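Long-range contacts in aminotransferase, class III (Thermomicrobium roseum, PDB 6IO1), which probably transfers amino groups between amines and carbonyl compounds as an (S)-enantioselective omega-transaminase with pyridoxal 5'-phosphate as cofactor: residues L162-V167 with P179-L184; R367-E372 with A444-V449; A105-G110 with G270-M275. All coordinates share one frame; numbering follows the deposited sequence.

Contacts 1 and 3 lie in the fold type I large domain that carries the cofactor, built round a seven-stranded mixed sheet: contact 1 includes its edge strand 181-184, while contact 3 packs against its other edge strand, 112-118. Their centres are about 26 Å apart. Contact 2 belongs to the second seven-stranded sheet, joining its edge strand 370-376 to the C-terminal helix 432-450, with its centre about 33 Å from that of contact 1 and about 36 Å from that of contact 3. Along the chain contact 3 opens first and closes only after contact 1 is complete, and contact 2 follows both. None touches another, the nearest atoms being about 16 to 18 Å apart.

Contact 1: residues L162-V167 with P179-L184; sequences LSATGV and PGFIHL
S163 and A164, in the last turn of helix 159-164, rest on F181 and H183 of strand 181-184, a helix end laid against an edge strand of the large-domain sheet in a fold type I PLP enzyme. F181 and H183, two residues apart, face the helix together, while I182 between them turns to helix 198-216. S163 CB sits over the centre of the F181 ring, 3.4 Å from its centroid and 13° off the ring normal, a close CH-pi contact. The serine hydroxyl is occupied elsewhere, bonded to P178 O. Next to S163, A164 CB packs 3.8 Å from F181 CE2, and I129 and R133 of helix 121-138 also touch the phenylalanine.

H183 supplies the polar half. With CG anti to the carbonyl carbon (chi1 -69°) the ring starts out toward the helix end, and NE2 gives two weak hydrogen bonds: to S163 O, in the plane of the ring, at 2.8 Å and 125°, and to T165 O at 3.2 Å. One N-H is thus shared between two carbonyls where the helix ends, and their partial negative charge would probably favour a proton on NE2. T165 itself bonds through OG1 to H155 N and G156 O, residues of the PMP pocket. Past the helix end, G166 CA comes 3.9 Å from H183 CD2.

Contact 2: residues R367-E372 with A444-V449; sequences RPYVGE and AALSDV
L446 is the first residue of this part of helix 432-450 to meet the turn before strand 370-376, and it does so with CB, which lies 3.9 Å from R367 NH1 and 4.1 Å from Y369 CE1. The leucine and tyrosine side chains cross obliquely. Y369 CG stands between its own backbone N and carbonyl carbon (chi1 46°), and the ring reaches the helix with its phenol end: OH comes within 3.8 Å of L446 O, while it is hydrogen-bonded to O of D451, the last residue of the chain.

R367 and Y369 belong to a type I beta turn from R367 to V370, which leads into an edge strand of the second, mixed seven-stranded sheet of this fold type I aminotransferase. The C-terminal helix thus packs on the entry to that strand. The strand starts with a classic beta bulge, in which G371 and E372 lie opposite the single residue E383.

S447 comes next along the helix, its OG 2.8 Å from R367 NH1. The same OG bonds to A443 O one turn back, and R367 NH1 donates to that carbonyl too, so the serine and the arginine share an acceptor on the helix. R367 gets there with its chain extended from CG to NE. S447 N lies in the plane of the guanidinium, at its edge. Within its own segment R367 NH1 also donates to Y369 OH at 3.0 Å, with the hydroxyl tilted 24° from the guanidinium plane, while R367 CB lies 3.9 Å above one face of the Y369 ring, toward the rim.

Contact 3: residues A105-G110 with G270-M275; sequences AELFPG and GTLFGM
F108 and F273 form an offset stack, their centroids 4.0 Å apart and their planes at 13°. F108 CE1 lies 3.4 Å above the centre of the F273 ring, whereas F273 CZ sits over F108 toward its rim. On the opposite face of F273, L272 CG stands 3.7 Å above the plane, so the ring is sandwiched between a phenylalanine and a leucine. L107 O meets the edge of the F273 ring, 3.7 Å from F273 CE2. An alanine in place of F273 would probably leave F108 without its stacking partner and open a gap beneath L272.

A Met-aromatic contact adds to this: M275 SD is 5.4 Å from the F108 centroid, 86° off the normal, and so at the ring edge.

The other side-chain contacts are apolar. P109 and M275 meet tip to tip, P109 CD 3.5 Å from M275 CE, the methionine chain being bent at its last torsion (chi3 -85°) to place that methyl. L107 and L272 cross at about a right angle, with their CD2 atoms 4.0 Å apart.

Hydrogen bonds stay within the second segment or leave the contact. T271 OG1 donates to F273 O at 2.7 Å from above the carbonyl plane, and the N-H groups of G274 and M275 bond to the E261 carboxylate.

All this joins the end of helix 95-107 to the start of helix 274-278 in the large domain. L107 leans on L338 and L272 on L341, both of helix 328-344, F108 meets F287 of strand 284-287, and M275 touches L112 of strand 112-118.

Contact 1: residues L162-V167 with P179-L184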
ATOM      1  N   LEU B 162      -1.444 -11.266  -4.472  1.00 29.53           N
ATOM      2  CA  LEU B 162      -1.419 -12.514  -3.715  1.00 28.94           C
ATOM      3  C   LEU B 162      -1.674 -13.705  -4.628  1.00 27.19           C
ATOM      4  O   LEU B 162      -1.026 -14.750  -4.496  1.00 28.64           O
ATOM      5  CB  LEU B 162      -2.445 -12.465  -2.580  1.00 31.63           C
ATOM      6  CG  LEU B 162      -2.658 -13.728  -1.736  1.00 30.94           C
ATOM      7  CD1 LEU B 162      -1.357 -14.257  -1.139  1.00 31.35           C
ATOM      8  CD2 LEU B 162      -3.684 -13.474  -0.641  1.00 28.83           C
ATOM      9  N   SER B 163      -2.618 -13.568  -5.562  1.00 27.84           N
ATOM     10  CA  SER B 163      -2.839 -14.630  -6.537  1.00 27.52           C
ATOM     11  C   SER B 163      -1.652 -14.767  -7.484  1.00 26.39           C
ATOM     12  O   SER B 163      -1.275 -15.884  -7.856  1.00 27.01           O
ATOM     13  CB  SER B 163      -4.125 -14.371  -7.321  1.00 27.51           C
ATOM     14  OG  SER B 163      -5.261 -14.417  -6.476  1.00 30.14           O
ATOM     15  N   ALA B 164      -1.062 -13.640  -7.896  1.00 27.18           N
ATOM     16  CA  ALA B 164       0.081 -13.689  -8.803  1.00 25.61           C
ATOM     17  C   ALA B 164       1.263 -14.418  -8.173  1.00 25.64           C
ATOM     18  O   ALA B 164       2.005 -15.127  -8.865  1.00 24.00           O
ATOM     19  CB  ALA B 164       0.485 -12.275  -9.220  1.00 23.68           C
ATOM     20  N   THR B 165       1.461 -14.242  -6.870  1.00 26.92           N
ATOM     21  CA  THR B 165       2.538 -14.924  -6.165  1.00 27.23           C
ATOM     22  C   THR B 165       2.395 -16.436  -6.290  1.00 28.68           C
ATOM     23  O   THR B 165       1.298 -16.985  -6.162  1.00 30.41           O
ATOM     24  CB  THR B 165       2.535 -14.511  -4.692  1.00 26.73           C
ATOM     25  OG1 THR B 165       2.992 -13.157  -4.572  1.00 24.59           O
ATOM     26  CG2 THR B 165       3.427 -15.419  -3.859  1.00 29.52           C
ATOM     27  N   GLY B 166       3.517 -17.112  -6.544  1.00 30.09           N
ATOM     28  CA  GLY B 166       3.525 -18.546  -6.757  1.00 29.83           C
ATOM     29  C   GLY B 166       4.047 -19.391  -5.618  1.00 32.73           C
ATOM     30  O   GLY B 166       4.289 -20.591  -5.823  1.00 34.76           O
ATOM     31  N   VAL B 167       4.238 -18.829  -4.430  1.00 33.34           N
ATOM     32  CA  VAL B 167       4.692 -19.579  -3.258  1.00 34.72           C
ATOM     33  C   VAL B 167       3.467 -19.931  -2.430  1.00 33.12           C
ATOM     34  O   VAL B 167       2.852 -19.030  -1.830  1.00 31.17           O
ATOM     35  CB  VAL B 167       5.713 -18.779  -2.438  1.00 33.87           C
ATOM     36  CG1 VAL B 167       6.229 -19.615  -1.279  1.00 32.47           C
ATOM     37  CG2 VAL B 167       6.860 -18.318  -3.324  1.00 31.22           C
ATOM     38  N   PRO B 179     -10.040 -14.932  -8.692  1.00 31.63           N
ATOM     39  CA  PRO B 179      -9.883 -15.878  -9.802  1.00 29.85           C
ATOM     40  C   PRO B 179      -9.262 -15.255 -11.062  1.00 28.29           C
ATOM     41  O   PRO B 179      -9.343 -14.051 -11.224  1.00 28.94           O
ATOM     42  CB  PRO B 179     -11.328 -16.304 -10.092  1.00 29.03           C
ATOM     43  CG  PRO B 179     -12.141 -15.080  -9.740  1.00 33.64           C
ATOM     44  CD  PRO B 179     -11.424 -14.470  -8.554  1.00 34.46           C
ATOM     45  N   GLY B 180      -8.655 -16.094 -11.906  1.00 29.96           N
ATOM     46  CA  GLY B 180      -8.068 -15.656 -13.153  1.00 26.64           C
ATOM     47  C   GLY B 180      -6.560 -15.730 -13.238  1.00 24.06           C
ATOM     48  O   GLY B 180      -5.981 -15.122 -14.144  1.00 24.52           O
ATOM     49  N   PHE B 181      -5.899 -16.433 -12.327  1.00 22.67           N
ATOM     50  CA  PHE B 181      -4.445 -16.512 -12.321  1.00 22.20           C
ATOM     51  C   PHE B 181      -3.995 -17.929 -12.644  1.00 23.32           C
ATOM     52  O   PHE B 181      -4.496 -18.895 -12.059  1.00 24.79           O
ATOM     53  CB  PHE B 181      -3.885 -16.054 -10.973  1.00 22.92           C
ATOM     54  CG  PHE B 181      -4.035 -14.578 -10.730  1.00 22.88           C
ATOM     55  CD1 PHE B 181      -5.282 -14.023 -10.485  1.00 25.01           C
ATOM     56  CD2 PHE B 181      -2.932 -13.740 -10.760  1.00 22.48           C
ATOM     57  CE1 PHE B 181      -5.425 -12.667 -10.265  1.00 24.90           C
ATOM     58  CE2 PHE B 181      -3.069 -12.382 -10.542  1.00 24.26           C
ATOM     59  CZ  PHE B 181      -4.317 -11.845 -10.294  1.00 23.37           C
ATOM     60  N   ILE B 182      -3.046 -18.045 -13.569  1.00 23.29           N
ATOM     61  CA  ILE B 182      -2.500 -19.324 -14.003  1.00 22.48           C
ATOM     62  C   ILE B 182      -1.013 -19.327 -13.688  1.00 21.03           C
ATOM     63  O   ILE B 182      -0.301 -18.375 -14.028  1.00 19.95           O
ATOM     64  CB  ILE B 182      -2.746 -19.562 -15.503  1.00 21.16           C
ATOM     65  CG1 ILE B 182      -4.244 -19.532 -15.796  1.00 25.22           C
ATOM     66  CG2 ILE B 182      -2.133 -20.883 -15.944  1.00 25.93           C
ATOM     67  CD1 ILE B 182      -4.582 -19.051 -17.178  1.00 27.69           C
ATOM     68  N   HIS B 183      -0.544 -20.394 -13.051  1.00 22.85           N
ATOM     69  CA  HIS B 183       0.831 -20.474 -12.576  1.00 23.32           C
ATOM     70  C   HIS B 183       1.626 -21.436 -13.447  1.00 23.36           C
ATOM     71  O   HIS B 183       1.239 -22.597 -13.615  1.00 23.96           O
ATOM     72  CB  HIS B 183       0.874 -20.893 -11.109  1.00 24.83           C
ATOM     73  CG  HIS B 183       0.355 -19.837 -10.187  1.00 23.72           C
ATOM     74  ND1 HIS B 183      -0.961 -19.784  -9.780  1.00 26.46           N
ATOM     75  CD2 HIS B 183       0.965 -18.764  -9.635  1.00 22.54           C
ATOM     76  CE1 HIS B 183      -1.132 -18.735  -8.997  1.00 27.73           C
ATOM     77  NE2 HIS B 183       0.020 -18.099  -8.893  1.00 23.71           N
ATOM     78  N   LEU B 184       2.731 -20.941 -13.996  1.00 22.20           N
ATOM     79  CA  LEU B 184       3.655 -21.724 -14.797  1.00 24.94           C
ATOM     80  C   LEU B 184       4.796 -22.242 -13.919  1.00 26.06           C
ATOM     81  O   LEU B 184       4.948 -21.853 -12.759  1.00 25.34           O
ATOM     82  CB  LEU B 184       4.199 -20.885 -15.954  1.00 23.74           C
ATOM     83  CG  LEU B 184       3.223 -20.238 -16.936  1.00 21.27           C
ATOM     84  CD1 LEU B 184       3.866 -19.056 -17.650  1.00 19.73           C
ATOM     85  CD2 LEU B 184       2.736 -21.255 -17.946  1.00 23.26           C
TER

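Contact 2: residues R367-E372 with A444-V449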
ATOM      1  N   ARG B 367      31.601 -27.388   0.751  1.00 28.14           N
ATOM      2  CA  ARG B 367      31.029 -28.019   1.928  1.00 28.51           C
ATOM      3  C   ARG B 367      29.952 -29.030   1.533  1.00 28.44           C
ATOM      4  O   ARG B 367      29.225 -28.825   0.557  1.00 28.70           O
ATOM      5  CB  ARG B 367      30.447 -26.961   2.859  1.00 27.09           C
ATOM      6  CG  ARG B 367      31.444 -25.853   3.165  1.00 28.40           C
ATOM      7  CD  ARG B 367      30.944 -24.874   4.208  1.00 28.93           C
ATOM      8  NE  ARG B 367      31.968 -23.880   4.519  1.00 25.61           N
ATOM      9  CZ  ARG B 367      31.962 -23.103   5.596  1.00 27.87           C
ATOM     10  NH1 ARG B 367      30.980 -23.199   6.482  1.00 28.14           N
ATOM     11  NH2 ARG B 367      32.941 -22.230   5.788  1.00 27.65           N
ATOM     12  N   PRO B 368      29.834 -30.134   2.277  1.00 28.22           N
ATOM     13  CA  PRO B 368      28.856 -31.170   1.902  1.00 28.15           C
ATOM     14  C   PRO B 368      27.408 -30.730   2.022  1.00 25.66           C
ATOM     15  O   PRO B 368      26.536 -31.380   1.431  1.00 26.58           O
ATOM     16  CB  PRO B 368      29.167 -32.321   2.872  1.00 28.33           C
ATOM     17  CG  PRO B 368      29.872 -31.685   4.018  1.00 29.64           C
ATOM     18  CD  PRO B 368      30.622 -30.512   3.461  1.00 30.96           C
ATOM     19  N   TYR B 369      27.115 -29.661   2.761  1.00 24.03           N
ATOM     20  CA  TYR B 369      25.740 -29.243   2.997  1.00 26.15           C
ATOM     21  C   TYR B 369      25.318 -28.047   2.151  1.00 24.80           C
ATOM     22  O   TYR B 369      24.224 -27.513   2.358  1.00 25.25           O
ATOM     23  CB  TYR B 369      25.523 -28.936   4.483  1.00 25.35           C
ATOM     24  CG  TYR B 369      26.597 -28.084   5.124  1.00 25.23           C
ATOM     25  CD1 TYR B 369      26.650 -26.714   4.905  1.00 24.90           C
ATOM     26  CD2 TYR B 369      27.547 -28.650   5.965  1.00 25.28           C
ATOM     27  CE1 TYR B 369      27.624 -25.932   5.498  1.00 23.64           C
ATOM     28  CE2 TYR B 369      28.525 -27.876   6.562  1.00 26.75           C
ATOM     29  CZ  TYR B 369      28.559 -26.519   6.326  1.00 25.90           C
ATOM     30  OH  TYR B 369      29.530 -25.747   6.919  1.00 28.65           O
ATOM     31  N   VAL B 370      26.149 -27.616   1.208  1.00 25.51           N
ATOM     32  CA  VAL B 370      25.833 -26.497   0.325  1.00 25.20           C
ATOM     33  C   VAL B 370      25.502 -27.070  -1.047  1.00 26.33           C
ATOM     34  O   VAL B 370      26.387 -27.561  -1.757  1.00 28.16           O
ATOM     35  CB  VAL B 370      26.981 -25.484   0.247  1.00 26.31           C
ATOM     36  CG1 VAL B 370      26.725 -24.479  -0.867  1.00 25.57           C
ATOM     37  CG2 VAL B 370      27.144 -24.772   1.580  1.00 23.22           C
ATOM     38  N   GLY B 371      24.223 -27.016  -1.420  1.00 25.86           N
ATOM     39  CA  GLY B 371      23.818 -27.549  -2.711  1.00 29.35           C
ATOM     40  C   GLY B 371      24.244 -26.670  -3.871  1.00 28.27           C
ATOM     41  O   GLY B 371      24.897 -27.135  -4.810  1.00 31.04           O
ATOM     42  N   GLU B 372      23.880 -25.390  -3.829  1.00 25.86           N
ATOM     43  CA  GLU B 372      24.213 -24.474  -4.911  1.00 27.79           C
ATOM     44  C   GLU B 372      24.289 -23.049  -4.382  1.00 25.32           C
ATOM     45  O   GLU B 372      23.476 -22.638  -3.551  1.00 24.53           O
ATOM     46  CB  GLU B 372      23.186 -24.550  -6.049  1.00 29.17           C
ATOM     47  CG  GLU B 372      23.415 -23.525  -7.152  1.00 30.41           C
ATOM     48  CD  GLU B 372      22.410 -23.628  -8.276  1.00 31.03           C
ATOM     49  OE1 GLU B 372      21.327 -23.028  -8.155  1.00 30.25           O
ATOM     50  OE2 GLU B 372      22.705 -24.304  -9.285  1.00 35.66           O
ATOM     51  N   ALA B 444      30.947 -18.627   8.772  1.00 23.06           N
ATOM     52  CA  ALA B 444      31.033 -18.948  10.216  1.00 24.99           C
ATOM     53  C   ALA B 444      29.657 -19.380  10.736  1.00 25.39           C
ATOM     54  O   ALA B 444      29.596 -20.375  11.486  1.00 26.80           O
ATOM     55  CB  ALA B 444      31.549 -17.745  10.968  1.00 26.25           C
ATOM     56  N   ALA B 445      28.594 -18.683  10.318  1.00 24.21           N
ATOM     57  CA  ALA B 445      27.218 -19.009  10.767  1.00 25.18           C
ATOM     58  C   ALA B 445      26.845 -20.418  10.293  1.00 24.62           C
ATOM     59  O   ALA B 445      26.286 -21.187  11.098  1.00 26.52           O
ATOM     60  CB  ALA B 445      26.255 -17.978  10.233  1.00 21.99           C
ATOM     61  N   LEU B 446      27.184 -20.746   9.042  1.00 24.06           N
ATOM     62  CA  LEU B 446      26.909 -22.063   8.479  1.00 24.81           C
ATOM     63  C   LEU B 446      27.676 -23.142   9.230  1.00 26.49           C
ATOM     64  O   LEU B 446      27.136 -24.219   9.515  1.00 25.38           O
ATOM     65  CB  LEU B 446      27.268 -22.088   6.993  1.00 24.83           C
ATOM     66  CG  LEU B 446      26.288 -21.433   6.016  1.00 23.19           C
ATOM     67  CD1 LEU B 446      26.969 -21.162   4.682  1.00 25.49           C
ATOM     68  CD2 LEU B 446      25.053 -22.300   5.822  1.00 23.16           C
ATOM     69  N   SER B 447      28.942 -22.868   9.562  1.00 25.93           N
ATOM     70  CA  SER B 447      29.726 -23.817  10.348  1.00 29.25           C
ATOM     71  C   SER B 447      29.130 -24.013  11.738  1.00 30.10           C
ATOM     72  O   SER B 447      29.114 -25.131  12.262  1.00 31.57           O
ATOM     73  CB  SER B 447      31.175 -23.342  10.446  1.00 28.46           C
ATOM     74  OG  SER B 447      31.817 -23.409   9.185  1.00 30.47           O
ATOM     75  N   ASP B 448      28.658 -22.934  12.362  1.00 30.48           N
ATOM     76  CA  ASP B 448      28.056 -23.050  13.686  1.00 28.68           C
ATOM     77  C   ASP B 448      26.856 -23.983  13.659  1.00 28.83           C
ATOM     78  O   ASP B 448      26.706 -24.852  14.526  1.00 33.36           O
ATOM     79  CB  ASP B 448      27.646 -21.674  14.209  1.00 27.88           C
ATOM     80  CG  ASP B 448      28.821 -20.737  14.370  1.00 29.55           C
ATOM     81  OD1 ASP B 448      29.966 -21.227  14.465  1.00 29.35           O
ATOM     82  OD2 ASP B 448      28.599 -19.508  14.402  1.00 27.79           O
ATOM     83  N   VAL B 449      25.992 -23.827  12.656  1.00 27.13           N
ATOM     84  CA  VAL B 449      24.759 -24.607  12.658  1.00 27.57           C
ATOM     85  C   VAL B 449      25.010 -26.040  12.197  1.00 29.33           C
ATOM     86  O   VAL B 449      24.478 -26.990  12.784  1.00 27.33           O
ATOM     87  CB  VAL B 449      23.682 -23.919  11.804  1.00 26.99           C
ATOM     88  CG1 VAL B 449      22.473 -24.825  11.677  1.00 26.10           C
ATOM     89  CG2 VAL B 449      23.287 -22.593  12.430  1.00 25.72           C
TER

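Contact 3: residues A105-G110 with G270-M275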
ATOM      1  N   ALA B 105      10.259   8.504 -17.105  1.00 15.22           N
ATOM      2  CA  ALA B 105      10.053   8.326 -18.539  1.00 15.29           C
ATOM      3  C   ALA B 105      11.382   8.335 -19.278  1.00 15.91           C
ATOM      4  O   ALA B 105      11.581   7.571 -20.230  1.00 15.96           O
ATOM      5  CB  ALA B 105       9.127   9.413 -19.081  1.00 15.29           C
ATOM      6  N   GLU B 106      12.307   9.197 -18.852  1.00 17.41           N
ATOM      7  CA  GLU B 106      13.637   9.188 -19.459  1.00 16.45           C
ATOM      8  C   GLU B 106      14.400   7.912 -19.111  1.00 17.50           C
ATOM      9  O   GLU B 106      14.996   7.273 -19.988  1.00 18.25           O
ATOM     10  CB  GLU B 106      14.436  10.418 -19.027  1.00 18.05           C
ATOM     11  CG  GLU B 106      15.890  10.378 -19.490  1.00 19.58           C
ATOM     12  CD  GLU B 106      16.605  11.702 -19.312  1.00 24.29           C
ATOM     13  OE1 GLU B 106      17.821  11.689 -19.025  1.00 28.02           O
ATOM     14  OE2 GLU B 106      15.953  12.756 -19.460  1.00 27.92           O
ATOM     15  N   LEU B 107      14.392   7.525 -17.833  1.00 15.81           N
ATOM     16  CA  LEU B 107      15.236   6.422 -17.375  1.00 17.70           C
ATOM     17  C   LEU B 107      14.745   5.070 -17.882  1.00 15.80           C
ATOM     18  O   LEU B 107      15.558   4.204 -18.233  1.00 17.71           O
ATOM     19  CB  LEU B 107      15.319   6.429 -15.848  1.00 17.37           C
ATOM     20  CG  LEU B 107      16.104   7.602 -15.261  1.00 17.04           C
ATOM     21  CD1 LEU B 107      16.090   7.566 -13.741  1.00 18.09           C
ATOM     22  CD2 LEU B 107      17.533   7.606 -15.788  1.00 21.93           C
ATOM     23  N   PHE B 108      13.436   4.859 -17.922  1.00 14.85           N
ATOM     24  CA  PHE B 108      12.921   3.581 -18.403  1.00 14.64           C
ATOM     25  C   PHE B 108      12.990   3.542 -19.927  1.00 14.58           C
ATOM     26  O   PHE B 108      12.461   4.442 -20.587  1.00 15.05           O
ATOM     27  CB  PHE B 108      11.486   3.357 -17.932  1.00 15.63           C
ATOM     28  CG  PHE B 108      11.384   2.769 -16.550  1.00 14.33           C
ATOM     29  CD1 PHE B 108      11.735   1.450 -16.315  1.00 18.04           C
ATOM     30  CD2 PHE B 108      10.930   3.534 -15.487  1.00 15.72           C
ATOM     31  CE1 PHE B 108      11.640   0.905 -15.046  1.00 17.19           C
ATOM     32  CE2 PHE B 108      10.831   2.996 -14.216  1.00 15.83           C
ATOM     33  CZ  PHE B 108      11.187   1.680 -13.997  1.00 15.91           C
ATOM     34  N   PRO B 109      13.635   2.532 -20.511  1.00 18.19           N
ATOM     35  CA  PRO B 109      13.847   2.530 -21.965  1.00 16.77           C
ATOM     36  C   PRO B 109      12.544   2.445 -22.745  1.00 16.83           C
ATOM     37  O   PRO B 109      11.558   1.853 -22.301  1.00 14.67           O
ATOM     38  CB  PRO B 109      14.712   1.285 -22.198  1.00 19.27           C
ATOM     39  CG  PRO B 109      15.300   0.957 -20.865  1.00 22.56           C
ATOM     40  CD  PRO B 109      14.300   1.401 -19.847  1.00 17.93           C
ATOM     41  N   GLY B 110      12.557   3.053 -23.929  1.00 18.09           N
ATOM     42  CA  GLY B 110      11.457   2.968 -24.859  1.00 16.26           C
ATOM     43  C   GLY B 110      10.239   3.764 -24.444  1.00 16.38           C
ATOM     44  O   GLY B 110      10.315   4.699 -23.640  1.00 16.43           O
ATOM     45  N   GLY B 270      23.236  -4.960 -11.517  1.00 18.89           N
ATOM     46  CA  GLY B 270      24.404  -4.508 -12.247  1.00 20.13           C
ATOM     47  C   GLY B 270      24.085  -3.549 -13.370  1.00 21.72           C
ATOM     48  O   GLY B 270      25.007  -2.956 -13.945  1.00 22.70           O
ATOM     49  N   THR B 271      22.806  -3.386 -13.698  1.00 19.94           N
ATOM     50  CA  THR B 271      22.313  -2.340 -14.577  1.00 19.54           C
ATOM     51  C   THR B 271      21.214  -1.606 -13.827  1.00 18.70           C
ATOM     52  O   THR B 271      20.746  -2.064 -12.782  1.00 19.72           O
ATOM     53  CB  THR B 271      21.771  -2.896 -15.900  1.00 22.52           C
ATOM     54  OG1 THR B 271      20.733  -3.844 -15.627  1.00 20.79           O
ATOM     55  CG2 THR B 271      22.878  -3.573 -16.695  1.00 24.95           C
ATOM     56  N   LEU B 272      20.799  -0.456 -14.361  1.00 19.25           N
ATOM     57  CA  LEU B 272      19.767   0.323 -13.683  1.00 18.92           C
ATOM     58  C   LEU B 272      18.485  -0.484 -13.519  1.00 18.24           C
ATOM     59  O   LEU B 272      17.862  -0.462 -12.451  1.00 18.39           O
ATOM     60  CB  LEU B 272      19.493   1.620 -14.441  1.00 18.37           C
ATOM     61  CG  LEU B 272      18.575   2.593 -13.695  1.00 19.92           C
ATOM     62  CD1 LEU B 272      19.116   2.870 -12.299  1.00 18.25           C
ATOM     63  CD2 LEU B 272      18.399   3.887 -14.472  1.00 19.68           C
ATOM     64  N   PHE B 273      18.081  -1.214 -14.555  1.00 17.68           N
ATOM     65  CA  PHE B 273      16.902  -2.062 -14.489  1.00 17.51           C
ATOM     66  C   PHE B 273      17.221  -3.440 -15.045  1.00 20.26           C
ATOM     67  O   PHE B 273      18.083  -3.596 -15.915  1.00 20.40           O
ATOM     68  CB  PHE B 273      15.724  -1.445 -15.248  1.00 18.91           C
ATOM     69  CG  PHE B 273      15.332  -0.086 -14.747  1.00 19.18           C
ATOM     70  CD1 PHE B 273      14.822   0.074 -13.470  1.00 18.10           C
ATOM     71  CD2 PHE B 273      15.480   1.033 -15.550  1.00 17.13           C
ATOM     72  CE1 PHE B 273      14.463   1.322 -13.002  1.00 16.45           C
ATOM     73  CE2 PHE B 273      15.121   2.285 -15.088  1.00 18.57           C
ATOM     74  CZ  PHE B 273      14.612   2.429 -13.813  1.00 16.24           C
ATOM     75  N   GLY B 274      16.515  -4.446 -14.522  1.00 18.37           N
ATOM     76  CA  GLY B 274      16.731  -5.810 -14.972  1.00 20.19           C
ATOM     77  C   GLY B 274      16.352  -6.039 -16.422  1.00 20.93           C
ATOM     78  O   GLY B 274      16.903  -6.932 -17.074  1.00 24.51           O
ATOM     79  N   MET B 275      15.395  -5.259 -16.942  1.00 20.66           N
ATOM     80  CA  MET B 275      15.010  -5.392 -18.346  1.00 22.09           C
ATOM     81  C   MET B 275      16.207  -5.200 -19.269  1.00 24.24           C
ATOM     82  O   MET B 275      16.304  -5.853 -20.314  1.00 24.03           O
ATOM     83  CB  MET B 275      13.886  -4.405 -18.697  1.00 20.89           C
ATOM     84  CG  MET B 275      14.229  -2.923 -18.555  1.00 22.65           C
ATOM     85  SD  MET B 275      12.780  -1.843 -18.512  1.00 26.57           S
ATOM     86  CE  MET B 275      12.458  -1.584 -20.256  1.00 23.92           C
TER